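Local atomic coordinates of pesticidal crystal protein Cry4Aa (Bacillus thuringiensis, PDB entry 2C9K), a protein that binds midgut epithelial cells of insects such as mosquito larvae and promotes colloid-osmotic lysis of those cells as a pore-forming delta-endotoxin. Residues S298-E303 against L343-L348; F313-N318 against S331-N336; I466-T471 against C510-F515; Q517-R522 against V577-N582. All coordinates share one frame; numbering follows the deposited sequence.

Following the chain from the N terminus, the first of the contacting segments lies on strand 294-303, and interaction 1 pairs it with residues 343-348, closing a 39-residue loop. Interaction 2 lies within that loop, where 313-318 and 331-336 form a hairpin. The two touch because strands 294-303 and 313-322 are sheet neighbours, so together they assemble one four-stranded sheet of the middle domain. Interactions 3 and 4 follow in series. Interaction 3 closes a 38-residue loop between 466-471 and 510-515, and interaction 4 brings 577-582 back to 517-522. Their centres are about 8 Å apart, and both belong to the third, C-terminal domain of this fragment, about 36 to 43 Å between centres from the first pair.

Interaction 1 of 4, residues S298-E303 against L343-L348; sequences SLNFYE and LKSLGL
Leu299 faces Leu346 and Phe301 faces Lys344 as hydrogen-bonded antiparallel pairs, with the strand axes 4.7 Å apart. Leu346 N gives a bond of 3.0 Å to Leu299 O, and Lys344 N one of 2.9 Å to Phe301 O; Leu299 N and Phe301 N donate back to Leu346 O and Lys344 O. The side chains then divide between two faces. On the face with Asn300 and Tyr302, Ser345 OG donates to Asn300 OD1 at 2.7 Å, coming from above the amide carbonyl plane, while Asn300 ND2 reaches Tyr317 O on the next strand. Leu343 CD1 lies over the centre of the Tyr302 ring, 3.4 Å from the centroid, a CH-pi contact. At the strand end Glu303 OE1 forms a salt bridge with Lys344 NZ at 3.1 Å. That bridge is tied to the end of strand 386-392 and the residues just after it, since OE1 also accepts from Gly394 N and NZ donates to Thr392 O. Leu299, Phe301 and Leu346 point to the other face, onto strands 373-381 and 432-440. This is the 1-4 edge pairing of a four-stranded sheet ordered 3-2-1-4, the Greek-key topology of the beta-prism middle domain of three-domain Cry toxins.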
# COMPACT_ATOMS: atom_id res chain seq x y z
N SER A 298 5.31 6.91 20.25
CA SER A 298 4.86 8.20 20.74
C SER A 298 5.35 9.39 19.92
O SER A 298 6.34 9.30 19.19
CB SER A 298 5.31 8.39 22.20
OG SER A 298 6.73 8.34 22.31
N LEU A 299 4.63 10.50 20.04
CA LEU A 299 4.96 11.76 19.36
C LEU A 299 5.44 12.73 20.44
O LEU A 299 4.77 12.94 21.45
CB LEU A 299 3.71 12.30 18.66
CG LEU A 299 3.63 12.11 17.15
CD1 LEU A 299 4.36 10.85 16.73
CD2 LEU A 299 2.16 12.05 16.73
N ASN A 300 6.61 13.32 20.24
CA ASN A 300 7.18 14.22 21.23
C ASN A 300 7.47 15.60 20.68
O ASN A 300 8.45 15.80 19.96
CB ASN A 300 8.46 13.58 21.77
CG ASN A 300 8.26 12.14 22.19
OD1 ASN A 300 7.83 11.86 23.31
ND2 ASN A 300 8.54 11.21 21.29
N PHE A 301 6.62 16.57 21.02
CA PHE A 301 6.76 17.95 20.56
C PHE A 301 7.18 18.90 21.68
O PHE A 301 6.52 18.97 22.71
CB PHE A 301 5.45 18.46 19.96
CG PHE A 301 5.12 17.88 18.62
CD1 PHE A 301 4.78 16.55 18.48
CD2 PHE A 301 5.17 18.69 17.48
CE1 PHE A 301 4.49 16.01 17.22
CE2 PHE A 301 4.88 18.16 16.22
CZ PHE A 301 4.54 16.82 16.09
N TYR A 302 8.27 19.63 21.46
CA TYR A 302 8.74 20.59 22.45
C TYR A 302 8.06 21.94 22.24
O TYR A 302 7.93 22.41 21.11
CB TYR A 302 10.25 20.80 22.34
CG TYR A 302 11.11 19.62 22.73
CD1 TYR A 302 11.52 18.69 21.77
CD2 TYR A 302 11.55 19.46 24.04
CE1 TYR A 302 12.36 17.63 22.12
CE2 TYR A 302 12.38 18.41 24.40
CZ TYR A 302 12.78 17.50 23.43
OH TYR A 302 13.60 16.46 23.79
N GLU A 303 7.64 22.57 23.33
CA GLU A 303 7.00 23.89 23.27
C GLU A 303 7.95 24.90 23.88
O GLU A 303 8.94 24.52 24.51
CB GLU A 303 5.70 23.88 24.06
CG GLU A 303 5.89 23.43 25.50
CD GLU A 303 4.67 23.66 26.35
OE1 GLU A 303 3.59 23.14 26.00
OE2 GLU A 303 4.80 24.35 27.38
N LEU A 343 8.73 19.48 27.01
CA LEU A 343 8.33 18.32 26.23
C LEU A 343 6.86 17.96 26.49
O LEU A 343 6.46 17.73 27.63
CB LEU A 343 9.24 17.13 26.58
CG LEU A 343 9.23 15.93 25.62
CD1 LEU A 343 9.50 16.41 24.21
CD2 LEU A 343 10.28 14.91 26.03
N LYS A 344 6.07 17.96 25.43
CA LYS A 344 4.65 17.60 25.50
C LYS A 344 4.56 16.31 24.69
O LYS A 344 4.52 16.35 23.46
CB LYS A 344 3.77 18.67 24.85
CG LYS A 344 3.55 19.92 25.67
CD LYS A 344 2.75 19.64 26.93
CE LYS A 344 2.17 20.91 27.52
NZ LYS A 344 1.05 21.47 26.69
N SER A 345 4.51 15.18 25.38
CA SER A 345 4.47 13.89 24.72
C SER A 345 3.10 13.19 24.69
O SER A 345 2.28 13.39 25.58
CB SER A 345 5.51 12.98 25.37
OG SER A 345 5.52 11.70 24.78
N LEU A 346 2.87 12.39 23.65
CA LEU A 346 1.63 11.61 23.49
C LEU A 346 2.04 10.17 23.20
O LEU A 346 2.54 9.87 22.11
CB LEU A 346 0.79 12.13 22.32
CG LEU A 346 -0.30 11.14 21.86
CD1 LEU A 346 -1.31 10.94 22.97
CD2 LEU A 346 -0.99 11.67 20.62
N GLY A 347 1.84 9.28 24.17
CA GLY A 347 2.21 7.89 24.00
C GLY A 347 1.13 7.05 23.36
O GLY A 347 -0.00 7.51 23.20
N LEU A 348 1.47 5.82 23.01
CA LEU A 348 0.53 4.90 22.38
C LEU A 348 0.91 3.45 22.69
O LEU A 348 2.04 3.04 22.46
CB LEU A 348 0.54 5.11 20.86
CG LEU A 348 0.04 6.45 20.32
CD1 LEU A 348 0.35 6.57 18.84
CD2 LEU A 348 -1.46 6.58 20.56

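Interaction 2 of 4, residues F313-N318 against S331-N336; sequences FTSHYN and SSVFGN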
# COMPACT_ATOMS: atom_id res chain seq x y z
N PHE A 313 5.00 24.57 18.75
CA PHE A 313 5.99 23.53 18.93
C PHE A 313 7.26 23.85 18.16
O PHE A 313 7.29 23.93 16.94
CB PHE A 313 5.41 22.18 18.55
CG PHE A 313 4.33 21.71 19.48
CD1 PHE A 313 3.04 21.46 19.02
CD2 PHE A 313 4.59 21.57 20.84
CE1 PHE A 313 2.03 21.06 19.90
CE2 PHE A 313 3.59 21.18 21.73
CZ PHE A 313 2.31 20.92 21.26
N THR A 314 8.30 24.08 18.94
CA THR A 314 9.61 24.41 18.43
C THR A 314 10.21 23.31 17.58
O THR A 314 10.70 23.58 16.48
CB THR A 314 10.53 24.72 19.61
OG1 THR A 314 10.52 26.13 19.84
CG2 THR A 314 11.94 24.23 19.36
N SER A 315 10.17 22.09 18.09
CA SER A 315 10.75 20.94 17.40
C SER A 315 10.04 19.65 17.83
O SER A 315 9.09 19.71 18.62
CB SER A 315 12.23 20.85 17.77
OG SER A 315 12.38 20.91 19.18
N HIS A 316 10.48 18.51 17.32
CA HIS A 316 9.86 17.25 17.70
C HIS A 316 10.68 16.03 17.31
O HIS A 316 11.66 16.15 16.59
CB HIS A 316 8.46 17.12 17.09
CG HIS A 316 8.47 16.75 15.64
ND1 HIS A 316 8.88 17.62 14.65
CD2 HIS A 316 8.11 15.61 15.01
CE1 HIS A 316 8.76 17.03 13.47
NE2 HIS A 316 8.30 15.81 13.66
N TYR A 317 10.28 14.87 17.82
CA TYR A 317 10.94 13.62 17.49
C TYR A 317 9.95 12.47 17.69
O TYR A 317 8.98 12.61 18.43
CB TYR A 317 12.23 13.42 18.32
CG TYR A 317 12.05 13.23 19.81
CD1 TYR A 317 11.60 12.01 20.32
CD2 TYR A 317 12.32 14.26 20.70
CE1 TYR A 317 11.42 11.83 21.69
CE2 TYR A 317 12.14 14.09 22.07
CZ TYR A 317 11.69 12.88 22.56
OH TYR A 317 11.48 12.71 23.92
N ASN A 318 10.18 11.36 17.00
CA ASN A 318 9.31 10.19 17.08
C ASN A 318 9.97 9.05 17.85
O ASN A 318 11.19 8.90 17.81
CB ASN A 318 9.00 9.65 15.67
CG ASN A 318 8.41 10.70 14.75
OD1 ASN A 318 7.20 10.92 14.73
ND2 ASN A 318 9.27 11.36 13.98
N SER A 331 13.71 8.87 16.80
CA SER A 331 14.04 9.51 15.53
C SER A 331 14.89 10.74 15.76
O SER A 331 15.33 11.01 16.88
CB SER A 331 12.76 9.94 14.81
OG SER A 331 12.21 11.07 15.46
N SER A 332 15.13 11.49 14.68
CA SER A 332 15.92 12.71 14.79
C SER A 332 15.03 13.75 15.43
O SER A 332 13.81 13.58 15.49
CB SER A 332 16.36 13.21 13.42
OG SER A 332 17.35 12.36 12.86
N VAL A 333 15.62 14.83 15.92
CA VAL A 333 14.82 15.88 16.50
C VAL A 333 14.69 16.92 15.42
O VAL A 333 15.58 17.74 15.24
CB VAL A 333 15.49 16.50 17.75
CG1 VAL A 333 14.66 17.66 18.26
CG2 VAL A 333 15.63 15.45 18.84
N PHE A 334 13.59 16.87 14.67
CA PHE A 334 13.37 17.84 13.61
C PHE A 334 13.06 19.18 14.27
O PHE A 334 12.82 19.24 15.48
CB PHE A 334 12.20 17.41 12.72
CG PHE A 334 12.30 15.99 12.24
CD1 PHE A 334 11.87 14.93 13.04
CD2 PHE A 334 12.83 15.70 10.99
CE1 PHE A 334 11.97 13.61 12.59
CE2 PHE A 334 12.93 14.39 10.54
CZ PHE A 334 12.49 13.34 11.35
N GLY A 335 13.08 20.25 13.49
CA GLY A 335 12.79 21.57 14.04
C GLY A 335 14.00 22.28 14.62
O GLY A 335 15.14 21.89 14.38
N ASN A 336 13.75 23.32 15.40
CA ASN A 336 14.83 24.08 16.01
C ASN A 336 14.69 24.00 17.52
O ASN A 336 14.21 24.93 18.16
CB ASN A 336 14.77 25.53 15.55
CG ASN A 336 15.98 26.32 15.99
OD1 ASN A 336 16.11 27.50 15.68
ND2 ASN A 336 16.89 25.67 16.71
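Asn318 and Ser331 meet through both backbone and side chain, and their polar bonds close one end of this contact. Asn318 N points almost straight at Ser331 OG, 2.6 Å away with an angle of 173° at the hydrogen. Asn318 ND2 adds a weak bond to the same OG at 3.3 Å, and the hydroxyl donates in turn to Ser332 O, 3.0 Å off, so two firm bonds and a weak one hold it. Ser331 N completes the pair with a 2.7 Å bond to Asn318 O.

Among the main-chain bonds farther along, Asn336 N reaches Thr314 O at 3.2 Å, while Phe334 N to His316 O, at 2.8 Å, is bent and weak. Ser315 lies across from Gly335, whose backbone turns with a positive phi of 86°; a side chain there would run into the preceding carbonyl, which by itself calls for glycine.

The aromatic contact joins His316 to Phe334. Phe334 CD1 lies over one face of the imidazole, offset toward its rim. The planes are 24° apart, but with centroids separated by 5.1 Å the rings are slid past each other and hardly overlap.

Apolar contact falls to Tyr317 and Val333, which run side by side with CG2 of the valine beside CD2 of the tyrosine.

The pair forms a hairpin at the edge of its sheet. Strand 294-303 flanks 313-318, and Phe301 stacks on the ring of His316. Strand 432-440 lies against Phe334 and Asn318; its Ile437 O accepts from both His316 NE2 and Asn318 ND2.

Interaction 3 of 4, residues I466-T471 against C510-F515; sequences IYTHLT and CQHSNF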
# COMPACT_ATOMS: atom_id res chain seq x y z
N ILE A 466 0.38 -16.07 12.40
CA ILE A 466 0.40 -17.11 11.40
C ILE A 466 -0.90 -17.86 11.59
O ILE A 466 -1.16 -18.38 12.68
CB ILE A 466 1.62 -18.04 11.63
CG1 ILE A 466 2.90 -17.23 11.40
CG2 ILE A 466 1.55 -19.25 10.70
CD1 ILE A 466 4.20 -17.95 11.64
N TYR A 467 -1.74 -17.86 10.57
CA TYR A 467 -3.02 -18.54 10.66
C TYR A 467 -2.89 -20.00 10.27
O TYR A 467 -1.90 -20.41 9.66
CB TYR A 467 -4.05 -17.83 9.79
CG TYR A 467 -4.24 -16.37 10.17
CD1 TYR A 467 -3.55 -15.36 9.50
CD2 TYR A 467 -5.10 -16.01 11.21
CE1 TYR A 467 -3.70 -14.03 9.87
CE2 TYR A 467 -5.25 -14.69 11.60
CZ TYR A 467 -4.55 -13.70 10.93
OH TYR A 467 -4.71 -12.38 11.32
N THR A 468 -3.90 -20.78 10.62
CA THR A 468 -3.91 -22.21 10.34
C THR A 468 -4.89 -22.68 9.28
O THR A 468 -4.80 -23.82 8.83
CB THR A 468 -4.26 -23.00 11.62
OG1 THR A 468 -5.59 -22.66 12.02
CG2 THR A 468 -3.31 -22.65 12.74
N HIS A 469 -5.81 -21.81 8.88
CA HIS A 469 -6.83 -22.18 7.90
C HIS A 469 -6.66 -21.56 6.53
O HIS A 469 -7.61 -21.50 5.74
CB HIS A 469 -8.22 -21.80 8.43
CG HIS A 469 -8.46 -20.32 8.50
ND1 HIS A 469 -7.70 -19.48 9.27
CD2 HIS A 469 -9.37 -19.54 7.87
CE1 HIS A 469 -8.12 -18.24 9.11
NE2 HIS A 469 -9.13 -18.25 8.26
N LEU A 470 -5.45 -21.08 6.24
CA LEU A 470 -5.17 -20.49 4.94
C LEU A 470 -3.71 -20.06 4.87
O LEU A 470 -2.99 -20.10 5.86
CB LEU A 470 -6.10 -19.29 4.69
CG LEU A 470 -5.72 -17.91 5.22
CD1 LEU A 470 -6.81 -16.93 4.85
CD2 LEU A 470 -5.50 -17.94 6.72
N THR A 471 -3.26 -19.67 3.68
CA THR A 471 -1.87 -19.26 3.52
C THR A 471 -1.65 -17.89 4.11
O THR A 471 -2.37 -16.94 3.80
CB THR A 471 -1.48 -19.23 2.03
OG1 THR A 471 -1.46 -20.57 1.52
CG2 THR A 471 -0.10 -18.61 1.85
N CYS A 510 7.31 -14.11 14.78
CA CYS A 510 5.89 -14.37 14.55
C CYS A 510 5.19 -14.97 15.76
O CYS A 510 5.82 -15.64 16.58
CB CYS A 510 5.71 -15.33 13.37
SG CYS A 510 6.56 -14.82 11.89
N GLN A 511 3.90 -14.71 15.86
CA GLN A 511 3.10 -15.23 16.95
C GLN A 511 2.08 -16.16 16.31
O GLN A 511 1.31 -15.74 15.45
CB GLN A 511 2.39 -14.09 17.67
CG GLN A 511 1.72 -14.49 18.98
CD GLN A 511 1.08 -13.31 19.71
OE1 GLN A 511 1.75 -12.32 20.01
NE2 GLN A 511 -0.21 -13.42 19.99
N HIS A 512 2.09 -17.43 16.70
CA HIS A 512 1.17 -18.39 16.12
C HIS A 512 -0.25 -18.19 16.65
O HIS A 512 -0.45 -17.53 17.67
CB HIS A 512 1.62 -19.82 16.42
CG HIS A 512 0.97 -20.85 15.55
ND1 HIS A 512 0.49 -22.05 16.03
CD2 HIS A 512 0.71 -20.86 14.22
CE1 HIS A 512 -0.04 -22.75 15.04
NE2 HIS A 512 0.08 -22.05 13.93
N SER A 513 -1.23 -18.74 15.93
CA SER A 513 -2.63 -18.65 16.34
C SER A 513 -2.85 -19.52 17.58
O SER A 513 -1.94 -20.20 18.04
CB SER A 513 -3.54 -19.14 15.22
OG SER A 513 -3.30 -18.39 14.05
N ASN A 514 -4.07 -19.49 18.11
CA ASN A 514 -4.38 -20.28 19.29
C ASN A 514 -4.76 -21.71 18.93
O ASN A 514 -5.72 -22.26 19.46
CB ASN A 514 -5.49 -19.60 20.09
CG ASN A 514 -5.80 -20.32 21.38
OD1 ASN A 514 -4.91 -20.78 22.08
ND2 ASN A 514 -7.09 -20.41 21.70
N PHE A 515 -4.00 -22.29 18.01
CA PHE A 515 -4.24 -23.67 17.57
C PHE A 515 -2.93 -24.40 17.32
O PHE A 515 -1.85 -23.87 17.56
CB PHE A 515 -5.09 -23.70 16.30
CG PHE A 515 -6.39 -22.98 16.43
CD1 PHE A 515 -6.45 -21.60 16.27
CD2 PHE A 515 -7.56 -23.66 16.73
CE1 PHE A 515 -7.65 -20.91 16.42
CE2 PHE A 515 -8.77 -22.98 16.89
CZ PHE A 515 -8.81 -21.61 16.73
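Ile466 and His512 cross at about a right angle. The isoleucine comes to the edge of the imidazole, with its CB in the ring plane and 3.9 Å from His512 CD2. A second residue of the loop meets the same ring: Thr468, also crossing His512 at about a right angle, brings its CG2 methyl to 3.6 Å from His512 NE2. That methyl also approaches Phe515 CB, so one methyl touches two side chains of 510-515. The far end of Ile466 goes to a different partner: CD1, anti to CA (chi2 177°), ends 3.5 Å from Cys510 CB.

Here the loop leading into strand 471-475 lies against the end of strand 505-511, in the C-terminal domain of the fragment, which in this toxin family is a beta sandwich. The two backbones are joined by a single bridge, Ile466 with His512, with no extended pairing beyond it. Ile466 N donates to Gln511 O at 3.2 Å. Ile466 O accepts two bonds from Ser513, the residue after His512: one from the hydroxyl, OG to O 2.5 Å, and a weaker, bent one from Ser513 N at 3.3 Å. Both ring nitrogens of His512 are engaged outside the two segments: NE2 bonds with the hydroxyl of Tyr519, and ND1 with Ala580 O. These two bonds probably fix the rotation of the imidazole, against which Ile466 and Thr468 pack. Ile466 meets Phe607 of strand 600-609 and Ile474 as well.

Interaction 4 of 4, residues Q517-R522 against V577-N582; sequences QSYFIR and VKFAPN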
# COMPACT_ATOMS: atom_id res chain seq x y z
N GLN A 517 -0.69 -26.56 14.40
CA GLN A 517 -0.60 -26.77 12.97
C GLN A 517 0.80 -27.10 12.48
O GLN A 517 1.80 -26.80 13.14
CB GLN A 517 -1.08 -25.53 12.22
CG GLN A 517 -2.48 -25.63 11.70
CD GLN A 517 -2.63 -26.58 10.54
OE1 GLN A 517 -2.05 -27.67 10.53
NE2 GLN A 517 -3.42 -26.19 9.56
N SER A 518 0.84 -27.72 11.30
CA SER A 518 2.09 -28.05 10.64
C SER A 518 2.08 -27.21 9.37
O SER A 518 1.02 -26.90 8.83
CB SER A 518 2.16 -29.54 10.29
OG SER A 518 2.75 -30.28 11.34
N TYR A 519 3.26 -26.82 8.90
CA TYR A 519 3.32 -25.99 7.70
C TYR A 519 4.51 -26.32 6.84
O TYR A 519 5.27 -27.25 7.11
CB TYR A 519 3.46 -24.50 8.07
CG TYR A 519 2.42 -23.93 8.98
CD1 TYR A 519 2.41 -24.22 10.35
CD2 TYR A 519 1.43 -23.08 8.47
CE1 TYR A 519 1.44 -23.68 11.20
CE2 TYR A 519 0.45 -22.54 9.31
CZ TYR A 519 0.46 -22.84 10.67
OH TYR A 519 -0.51 -22.32 11.49
N PHE A 520 4.63 -25.54 5.78
CA PHE A 520 5.75 -25.58 4.86
C PHE A 520 5.97 -24.08 4.77
O PHE A 520 5.01 -23.33 4.57
CB PHE A 520 5.37 -26.16 3.49
CG PHE A 520 5.41 -27.67 3.45
CD1 PHE A 520 4.34 -28.39 2.92
CD2 PHE A 520 6.48 -28.37 4.00
CE1 PHE A 520 4.33 -29.78 2.96
CE2 PHE A 520 6.48 -29.77 4.04
CZ PHE A 520 5.40 -30.47 3.52
N ILE A 521 7.18 -23.60 4.97
CA ILE A 521 7.36 -22.17 4.84
C ILE A 521 7.90 -21.98 3.41
O ILE A 521 8.81 -22.67 2.98
CB ILE A 521 8.26 -21.56 6.00
CG1 ILE A 521 9.53 -20.93 5.45
CG2 ILE A 521 8.55 -22.61 7.07
CD1 ILE A 521 9.29 -19.59 4.85
N ARG A 522 7.27 -21.06 2.66
CA ARG A 522 7.61 -20.78 1.26
C ARG A 522 8.07 -19.34 1.11
O ARG A 522 7.55 -18.45 1.77
CB ARG A 522 6.38 -21.02 0.40
CG ARG A 522 6.58 -20.84 -1.07
CD ARG A 522 5.32 -21.22 -1.82
NE ARG A 522 4.31 -20.16 -1.80
CZ ARG A 522 3.09 -20.29 -2.31
NH1 ARG A 522 2.72 -21.44 -2.86
NH2 ARG A 522 2.23 -19.28 -2.29
N VAL A 577 7.33 -27.74 9.59
CA VAL A 577 7.40 -27.25 10.95
C VAL A 577 6.01 -27.32 11.61
O VAL A 577 4.98 -27.32 10.94
CB VAL A 577 7.90 -25.80 10.94
CG1 VAL A 577 9.03 -25.65 9.95
CG2 VAL A 577 6.77 -24.85 10.58
N LYS A 578 6.01 -27.41 12.93
CA LYS A 578 4.77 -27.46 13.68
C LYS A 578 4.86 -26.46 14.82
O LYS A 578 5.85 -26.43 15.56
CB LYS A 578 4.51 -28.88 14.22
CG LYS A 578 5.60 -29.45 15.14
CD LYS A 578 6.89 -29.81 14.37
CE LYS A 578 7.93 -28.68 14.39
NZ LYS A 578 9.02 -28.93 13.41
N PHE A 579 3.83 -25.63 14.95
CA PHE A 579 3.78 -24.62 15.99
C PHE A 579 2.64 -24.90 16.96
O PHE A 579 1.57 -25.36 16.57
CB PHE A 579 3.58 -23.24 15.35
CG PHE A 579 4.64 -22.88 14.34
CD1 PHE A 579 4.28 -22.57 13.03
CD2 PHE A 579 5.98 -22.81 14.70
CE1 PHE A 579 5.24 -22.18 12.11
CE2 PHE A 579 6.94 -22.42 13.78
CZ PHE A 579 6.57 -22.10 12.48
N ALA A 580 2.88 -24.64 18.24
CA ALA A 580 1.87 -24.86 19.26
C ALA A 580 1.06 -23.57 19.35
O ALA A 580 1.45 -22.55 18.81
CB ALA A 580 2.51 -25.18 20.60
N PRO A 581 -0.09 -23.61 20.05
CA PRO A 581 -0.95 -22.44 20.21
C PRO A 581 -0.26 -21.25 20.83
O PRO A 581 0.39 -21.37 21.86
CB PRO A 581 -2.07 -22.97 21.09
CG PRO A 581 -2.16 -24.41 20.69
CD PRO A 581 -0.71 -24.80 20.66
N ASN A 582 -0.40 -20.09 20.19
CA ASN A 582 0.18 -18.85 20.68
C ASN A 582 1.69 -18.90 20.91
O ASN A 582 2.21 -18.16 21.73
CB ASN A 582 -0.50 -18.45 21.98
CG ASN A 582 -1.92 -18.93 22.04
OD1 ASN A 582 -2.71 -18.64 21.15
ND2 ASN A 582 -2.25 -19.69 23.08
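Tyr519 and Phe579 bring their rings together obliquely, with the planes 43° apart and the centroids 5.6 Å from each other. Tyr519 CE1 comes to the edge of the phenylalanine ring, near its plane, and lies 3.6 Å from Phe579 CD1. At the edge of the tyrosine ring, near its own plane, lies Val577 O. Outside the two segments, the His512 ring stands steeply against that of Tyr519, and Phe607 of strand 600-609 touches both Tyr519 and Phe579. The tyrosine OH, at the far end of its ring, bonds with Tyr467 O, besides His512 NE2.

Behind the rings run two antiparallel strands of a sheet in the C-terminal domain of the fragment, the beta sandwich of the Cry toxin family. The short strand 577-579 flanks one side of 517-527, and 600-609 lies on the other. Tyr519 N donates to Val577 O at 2.7 Å, nearly along the C=O axis, and Val577 N returns a bond of 3.3 Å to Tyr519 O. Next along, Phe579 N meets Gln517 O at 3.0 Å, while Gln517 N to Phe579 O is long and weak.

On the same face as the aromatics, Val577 CG2 is 4.2 Å from Tyr519 CB, and its CG1 approaches Ile521 CG2. Ser518 and Lys578 share the opposite face, where the serine OG lies by the lysine CB, while Lys578 NZ donates to Val544 O.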